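Local coordinates for protein imidazoleglycerol-phosphate dehydratase (Pyrococcus furiosus, PDB 5DNX) that catalyses the dehydration of imidazoleglycerol phosphate to imidazoleacetol phosphate, the sixth step of histidine biosynthesis, in a manganese-dependent 24-subunit assembly, at residues Leu25-Met30 against His53-Ile58; Asp109-Phe114 against Gly141-His146. All coordinates share one frame; numbering follows the deposited sequence.

How the contacts relate
Contact 1 (Leu25-Met30 with His53-Ile58) is a helix-helix contact in the core of the N-terminal half, made wholly of apolar side chains. Contact 2 (Asp109-Phe114 with Gly141-His146) lies farther from the chain centre, where a loop meets the start of helix 144-162, and backbone and histidine-carboxylate hydrogen bonds cross it beside the aromatic packing. Their centres are about 16 Å apart, yet they touch: CD1 of Ile26 lies 3.7 Å from CE2 of Phe114, and His29 and His145 bind the same manganese through NE2. Both contacts are mostly buried, both reach a neighbouring subunit, and each lies on elements that bind manganese.

Contact 1 of 2, residues Leu25-Met30 against His53-Ile58; sequences LILDHM and HLWEDI. With MN (manganese (II) ion), chain E; MN (manganese (II) ion), chain B; MN (manganese (II) ion), chain D; 5LD ([(2R)-2-hydroxy-3-(1H-1,2,4-triazol-1-yl)propyl]phosphonic acid), chain F.
Helices 25-38 and 51-69, which pack beside the sheet containing strands 8-14 and 42-48, meet through Leu27 and Trp55 in the core of the N-terminal half of the chain. The short segments run nearly parallel, at 23°, with axes 11.3 Å apart, a spacing spanned mainly by the Trp55 indole and the Leu27 side chain. A chi1 of -172°, with CG opposite the amide nitrogen, carries the isobutyl group of Leu27 across. Its CD1 sits over the centre of the six-membered ring of Trp55, 3.8 Å from the centroid and only 6° off the ring normal, a CH-pi contact. The other methyl, CD2, meets Leu54 tip to tip, 3.7 Å from CG, and lies 3.9 Å from CG1 of Ile58, while still bordering the pyrrole side of the indole. Ile26 comes to the indole at its edge, CG2 standing in the ring plane 3.9 Å from CZ2, while CG of Met30 approaches CH2 obliquely. The polar NE1 of Trp55 is satisfied by Asp24 OD2, just before the first segment, and Phe152 of helix 144-162 also touches this indole. NE2 of His29 binds one manganese, together with His145 and Glu149 of this chain and His53 of a neighbouring subunit; His53 and Glu56 bind two others that also hold the triazole of the triazolyl phosphonate ligand. The contact is thus held by dispersion and CH-pi contacts, with the metal ligands His29, His53 and Glu56 on other faces of the helices.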
loop_
_atom_site.group_PDB
_atom_site.type_symbol
_atom_site.label_atom_id
_atom_site.label_comp_id
_atom_site.label_asym_id
_atom_site.label_seq_id
_atom_site.Cartn_x
_atom_site.Cartn_y
_atom_site.Cartn_z
ATOM N N LEU A 25 8.914 38.085 29.120
ATOM C CA LEU A 25 9.489 37.277 30.202
ATOM C C LEU A 25 10.169 35.999 29.716
ATOM O O LEU A 25 11.150 35.545 30.321
ATOM C CB LEU A 25 8.440 36.937 31.283
ATOM C CG LEU A 25 7.924 38.120 32.103
ATOM C CD1 LEU A 25 6.990 37.640 33.211
ATOM C CD2 LEU A 25 9.074 38.938 32.677
ATOM N N ILE A 26 9.660 35.436 28.626
ATOM C CA ILE A 26 10.296 34.267 27.995
ATOM C C ILE A 26 11.663 34.630 27.432
ATOM O O ILE A 26 12.677 33.936 27.701
ATOM C CB ILE A 26 9.461 33.687 26.842
ATOM C CG1 ILE A 26 8.006 33.387 27.266
ATOM C CG2 ILE A 26 10.149 32.459 26.240
ATOM C CD1 ILE A 26 7.855 32.273 28.252
ATOM N N LEU A 27 11.710 35.699 26.643
ATOM C CA LEU A 27 12.981 36.140 26.062
ATOM C C LEU A 27 13.964 36.562 27.139
ATOM O O LEU A 27 15.137 36.239 27.048
ATOM C CB LEU A 27 12.810 37.279 25.066
ATOM C CG LEU A 27 14.075 37.663 24.276
ATOM C CD1 LEU A 27 14.710 36.462 23.578
ATOM C CD2 LEU A 27 13.703 38.755 23.271
ATOM N N ASP A 28 13.488 37.237 28.178
ATOM C CA ASP A 28 14.382 37.571 29.304
ATOM C C ASP A 28 15.074 36.311 29.887
ATOM O O ASP A 28 16.273 36.298 30.122
ATOM C CB ASP A 28 13.623 38.262 30.436
ATOM C CG ASP A 28 13.217 39.669 30.128
ATOM O OD1 ASP A 28 13.645 40.225 29.107
ATOM O OD2 ASP A 28 12.435 40.228 30.942
ATOM N N HIS A 29 14.292 35.260 30.080
ATOM C CA HIS A 29 14.799 33.995 30.570
ATOM C C HIS A 29 15.795 33.368 29.579
ATOM O O HIS A 29 16.863 32.903 29.981
ATOM C CB HIS A 29 13.647 33.033 30.841
ATOM C CG HIS A 29 14.065 31.712 31.397
ATOM N ND1 HIS A 29 15.022 31.591 32.385
ATOM C CD2 HIS A 29 13.604 30.464 31.167
ATOM C CE1 HIS A 29 15.161 30.322 32.709
ATOM N NE2 HIS A 29 14.306 29.617 31.990
ATOM N N MET A 30 15.438 33.320 28.301
ATOM C CA MET A 30 16.319 32.731 27.298
ATOM C C MET A 30 17.642 33.507 27.180
ATOM O O MET A 30 18.710 32.903 27.065
ATOM C CB MET A 30 15.611 32.683 25.938
ATOM C CG MET A 30 14.423 31.750 25.832
ATOM S SD MET A 30 14.782 30.047 26.314
ATOM C CE MET A 30 14.224 30.115 27.990
ATOM N N HIS A 53 9.162 41.047 16.127
ATOM C CA HIS A 53 10.109 42.124 15.871
ATOM C C HIS A 53 11.145 42.197 16.983
ATOM O O HIS A 53 12.327 42.399 16.722
ATOM C CB HIS A 53 9.390 43.457 15.735
ATOM C CG HIS A 53 8.439 43.515 14.590
ATOM N ND1 HIS A 53 7.440 44.459 14.514
ATOM C CD2 HIS A 53 8.371 42.802 13.436
ATOM C CE1 HIS A 53 6.775 44.309 13.381
ATOM N NE2 HIS A 53 7.324 43.315 12.709
ATOM N N LEU A 54 10.708 41.987 18.218
ATOM C CA LEU A 54 11.628 41.943 19.364
ATOM C C LEU A 54 12.664 40.815 19.257
ATOM O O LEU A 54 13.864 41.039 19.385
ATOM C CB LEU A 54 10.856 41.780 20.668
ATOM C CG LEU A 54 11.702 41.573 21.937
ATOM C CD1 LEU A 54 12.474 42.844 22.274
ATOM C CD2 LEU A 54 10.814 41.111 23.083
ATOM N N TRP A 55 12.201 39.586 19.064
ATOM C CA TRP A 55 13.104 38.431 18.992
ATOM C C TRP A 55 14.124 38.571 17.862
ATOM O O TRP A 55 15.320 38.381 18.061
ATOM C CB TRP A 55 12.336 37.102 18.910
ATOM C CG TRP A 55 11.695 36.672 20.233
ATOM C CD1 TRP A 55 10.772 37.365 20.984
ATOM C CD2 TRP A 55 11.971 35.473 20.960
ATOM N NE1 TRP A 55 10.447 36.656 22.105
ATOM C CE2 TRP A 55 11.183 35.497 22.126
ATOM C CE3 TRP A 55 12.800 34.363 20.724
ATOM C CZ2 TRP A 55 11.180 34.439 23.051
ATOM C CZ3 TRP A 55 12.819 33.340 21.654
ATOM C CH2 TRP A 55 12.021 33.392 22.812
ATOM N N GLU A 56 13.646 38.939 16.686
ATOM C CA GLU A 56 14.508 39.189 15.556
ATOM C C GLU A 56 15.519 40.316 15.822
ATOM O O GLU A 56 16.702 40.158 15.568
ATOM C CB GLU A 56 13.648 39.570 14.360
ATOM C CG GLU A 56 14.466 39.929 13.147
ATOM C CD GLU A 56 13.699 39.808 11.863
ATOM O OE1 GLU A 56 12.545 39.360 11.898
ATOM O OE2 GLU A 56 14.279 40.160 10.834
ATOM N N ASP A 57 15.026 41.457 16.301
ATOM C CA ASP A 57 15.882 42.631 16.456
ATOM C C ASP A 57 16.876 42.490 17.615
ATOM O O ASP A 57 17.984 43.017 17.537
ATOM C CB ASP A 57 15.063 43.897 16.566
ATOM C CG ASP A 57 14.312 44.237 15.267
ATOM O OD1 ASP A 57 14.493 43.536 14.229
ATOM O OD2 ASP A 57 13.524 45.208 15.294
ATOM N N ILE A 58 16.480 41.751 18.651
ATOM C CA ILE A 58 17.392 41.316 19.698
ATOM C C ILE A 58 18.502 40.442 19.128
ATOM O O ILE A 58 19.673 40.650 19.424
ATOM C CB ILE A 58 16.633 40.591 20.833
ATOM C CG1 ILE A 58 15.862 41.608 21.695
ATOM C CG2 ILE A 58 17.566 39.755 21.694
ATOM C CD1 ILE A 58 16.710 42.368 22.688
HETATM MN MN MN E . 13.652 27.471 32.282
HETATM MN MN MN B . 6.583 42.756 10.572
HETATM MN MN MN D . 11.251 38.174 10.591
HETATM O O10 5LD F . 10.142 44.036 5.746
HETATM P P9 5LD F . 10.457 45.289 6.577
HETATM O O11 5LD F . 11.808 45.162 7.240
HETATM O O12 5LD F . 10.321 46.560 5.784
HETATM C C8 5LD F . 9.195 45.426 7.881
HETATM C C7 5LD F . 8.813 44.156 8.658
HETATM O O13 5LD F . 7.677 44.441 9.501
HETATM C C6 5LD F . 9.936 43.673 9.569
HETATM N N2 5LD F . 9.819 42.247 9.894
HETATM N N1 5LD F . 8.600 41.752 10.350
HETATM C C5 5LD F . 8.829 40.452 10.551
HETATM N N4 5LD F . 10.113 40.136 10.251
HETATM C C3 5LD F . 10.722 41.289 9.868
HETATM O O HOH W 1 12.720 38.928 9.071
#

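Contact 2 of 2, residues Asp109-Phe114 against Gly141-His146. With MN (manganese (II) ion), chain E; MN (manganese (II) ion), chain C; 5LD ([(2R)-2-hydroxy-3-(1H-1,2,4-triazol-1-yl)propyl]phosphonic acid), chain G.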
loop_
_atom_site.group_PDB
_atom_site.type_symbol
_atom_site.label_atom_id
_atom_site.label_comp_id
_atom_site.label_asym_id
_atom_site.label_seq_id
_atom_site.Cartn_x
_atom_site.Cartn_y
_atom_site.Cartn_z
ATOM N N ASP A 109 5.342 18.758 22.779
ATOM C CA ASP A 109 4.542 19.366 23.855
ATOM C C ASP A 109 4.781 20.874 23.871
ATOM O O ASP A 109 5.784 21.375 24.418
ATOM C CB ASP A 109 4.923 18.748 25.202
ATOM C CG ASP A 109 4.652 17.232 25.253
ATOM O OD1 ASP A 109 3.725 16.754 24.562
ATOM O OD2 ASP A 109 5.377 16.521 25.998
ATOM N N ALA A 110 3.850 21.592 23.259
ATOM C CA ALA A 110 3.934 23.050 23.139
ATOM C C ALA A 110 3.776 23.715 24.498
ATOM O O ALA A 110 3.147 23.154 25.416
ATOM C CB ALA A 110 2.861 23.558 22.184
ATOM N N GLU A 111 4.294 24.932 24.604
ATOM C CA GLU A 111 4.155 25.719 25.808
ATOM C C GLU A 111 3.923 27.186 25.440
ATOM O O GLU A 111 4.665 27.722 24.630
ATOM C CB GLU A 111 5.437 25.587 26.624
ATOM C CG GLU A 111 5.331 26.186 28.012
ATOM C CD GLU A 111 6.518 25.812 28.882
ATOM O OE1 GLU A 111 6.769 24.584 29.047
ATOM O OE2 GLU A 111 7.238 26.741 29.328
ATOM N N GLU A 112 2.943 27.828 26.092
ATOM C CA GLU A 112 2.603 29.231 25.804
ATOM C C GLU A 112 3.849 30.077 25.938
ATOM O O GLU A 112 4.571 29.936 26.916
ATOM C CB GLU A 112 1.565 29.792 26.795
ATOM C CG GLU A 112 0.204 29.112 26.890
ATOM C CD GLU A 112 -0.576 29.537 28.141
ATOM O OE1 GLU A 112 0.035 29.839 29.202
ATOM O OE2 GLU A 112 -1.821 29.570 28.076
ATOM N N GLY A 113 4.093 30.941 24.957
ATOM C CA GLY A 113 5.229 31.862 24.966
ATOM C C GLY A 113 6.439 31.366 24.187
ATOM O O GLY A 113 7.323 32.156 23.845
ATOM N N PHE A 114 6.509 30.046 23.969
ATOM C CA PHE A 114 7.596 29.418 23.246
ATOM C C PHE A 114 7.036 29.115 21.856
ATOM O O PHE A 114 5.987 28.497 21.705
ATOM C CB PHE A 114 8.056 28.147 23.950
ATOM C CG PHE A 114 8.835 28.405 25.199
ATOM C CD1 PHE A 114 10.218 28.551 25.139
ATOM C CD2 PHE A 114 8.212 28.543 26.420
ATOM C CE1 PHE A 114 10.963 28.805 26.278
ATOM C CE2 PHE A 114 8.954 28.808 27.580
ATOM C CZ PHE A 114 10.328 28.944 27.497
ATOM N N GLY A 141 14.000 14.879 22.199
ATOM C CA GLY A 141 13.184 15.766 23.030
ATOM C C GLY A 141 11.780 16.003 22.577
ATOM O O GLY A 141 11.425 15.763 21.414
ATOM N N GLU A 142 10.966 16.440 23.534
ATOM C CA GLU A 142 9.540 16.715 23.304
ATOM C C GLU A 142 9.067 18.067 23.817
ATOM O O GLU A 142 8.192 18.687 23.224
ATOM C CB GLU A 142 8.731 15.575 23.945
ATOM C CG GLU A 142 9.142 14.208 23.353
ATOM C CD GLU A 142 8.132 13.106 23.555
ATOM O OE1 GLU A 142 7.371 13.178 24.528
ATOM O OE2 GLU A 142 8.100 12.163 22.735
ATOM N N ASN A 143 9.615 18.503 24.948
ATOM C CA ASN A 143 9.117 19.685 25.633
ATOM C C ASN A 143 9.625 20.990 25.055
ATOM O O ASN A 143 10.824 21.194 24.961
ATOM C CB ASN A 143 9.526 19.609 27.107
ATOM C CG ASN A 143 8.935 20.730 27.919
ATOM O OD1 ASN A 143 9.474 21.820 27.947
ATOM N ND2 ASN A 143 7.797 20.474 28.556
ATOM N N ALA A 144 8.714 21.901 24.730
ATOM C CA ALA A 144 9.072 23.158 24.079
ATOM C C ALA A 144 10.099 23.978 24.869
ATOM O O ALA A 144 11.067 24.485 24.306
ATOM C CB ALA A 144 7.825 24.000 23.847
ATOM N N HIS A 145 9.852 24.141 26.163
ATOM C CA HIS A 145 10.720 24.958 27.024
ATOM C C HIS A 145 12.104 24.311 27.111
ATOM O O HIS A 145 13.118 24.999 26.981
ATOM C CB HIS A 145 10.051 25.068 28.380
ATOM C CG HIS A 145 10.695 25.995 29.362
ATOM N ND1 HIS A 145 9.931 26.787 30.188
ATOM C CD2 HIS A 145 11.978 26.161 29.760
ATOM C CE1 HIS A 145 10.714 27.428 31.039
ATOM N NE2 HIS A 145 11.961 27.071 30.793
ATOM N N HIS A 146 12.153 22.997 27.326
ATOM C CA HIS A 146 13.457 22.310 27.409
ATOM C C HIS A 146 14.251 22.411 26.107
ATOM O O HIS A 146 15.457 22.646 26.113
ATOM C CB HIS A 146 13.268 20.864 27.785
ATOM C CG HIS A 146 12.669 20.657 29.145
ATOM N ND1 HIS A 146 12.062 19.476 29.492
ATOM C CD2 HIS A 146 12.503 21.489 30.200
ATOM C CE1 HIS A 146 11.606 19.556 30.730
ATOM N NE2 HIS A 146 11.842 20.770 31.176
HETATM MN MN MN E . 13.652 27.471 32.282
HETATM MN MN MN C . 11.244 21.475 33.293
HETATM O O10 5LD G . 18.448 24.057 34.000
HETATM P P9 5LD G . 18.406 24.989 35.219
HETATM O O11 5LD G . 17.785 24.288 36.404
HETATM O O12 5LD G . 19.750 25.584 35.541
HETATM C C8 5LD G . 17.364 26.420 34.795
HETATM C C7 5LD G . 16.031 26.158 34.076
HETATM O O13 5LD G . 15.458 27.418 33.667
HETATM C C6 5LD G . 15.009 25.475 34.978
HETATM N N2 5LD G . 13.979 24.760 34.214
HETATM N N1 5LD G . 13.322 25.418 33.178
HETATM C C5 5LD G . 12.467 24.510 32.703
HETATM N N4 5LD G . 12.562 23.348 33.396
HETATM C C3 5LD G . 13.500 23.542 34.361
HETATM O O HOH W 2 6.849 17.711 28.162
HETATM O O HOH W 3 12.942 20.398 34.291
#
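With CG opposite the backbone N in both residues (chi1 -171° in Glu111), Glu111 and His145 bring a carboxylate to the edge of an imidazole. This His-carboxylate pair belongs to the dimanganese active site: ND1 of His145 donates to OE2 of Glu111 at 2.8 Å, OE2 accepting on its syn lone pair and lying just 6° out of the ring plane. The carboxylate's strongest polar partner is His52 of the second subunit. The bond to ND1 orients the ring and leaves NE2 for manganese, at 2.3 Å, in a site completed by His29, Glu149, His53 of the second subunit and O13 and N1 of the triazolyl phosphonate ligand. Phe114 CZ lies over one face of the imidazole, 3.4 Å above its plane, and C5 of the triazole over the opposite face. The same phenyl ring takes CA of His145 over its own centre, 3.9 Å from the centroid, a CH-pi contact. Losing the carboxylate to an alanine here would probably leave ND1 of His145 without its acceptor, and the ring oriented by its metal and the groups on its faces. Earlier in the loop, the backbones join in a single beta bridge between Asp109 and Asn143: Asp109 N donates to Glu142 O, nearly straight at 174°, and Ala144 N donates to Asp109 O. CB of Ala144 packs 3.7 Å from the backbone N of Glu111. The type II turn from Glu111 to Phe114 carries the chain round to the phenyl ring, and Lys120 of the second subunit forms a salt bridge with Asp109. Asn143, whose side chain also meets Ser117 of the second subunit, is the N-cap of helix 144-162; its OD1 accepts from His146 N at 3.0 Å, in the carbonyl plane on a lone pair.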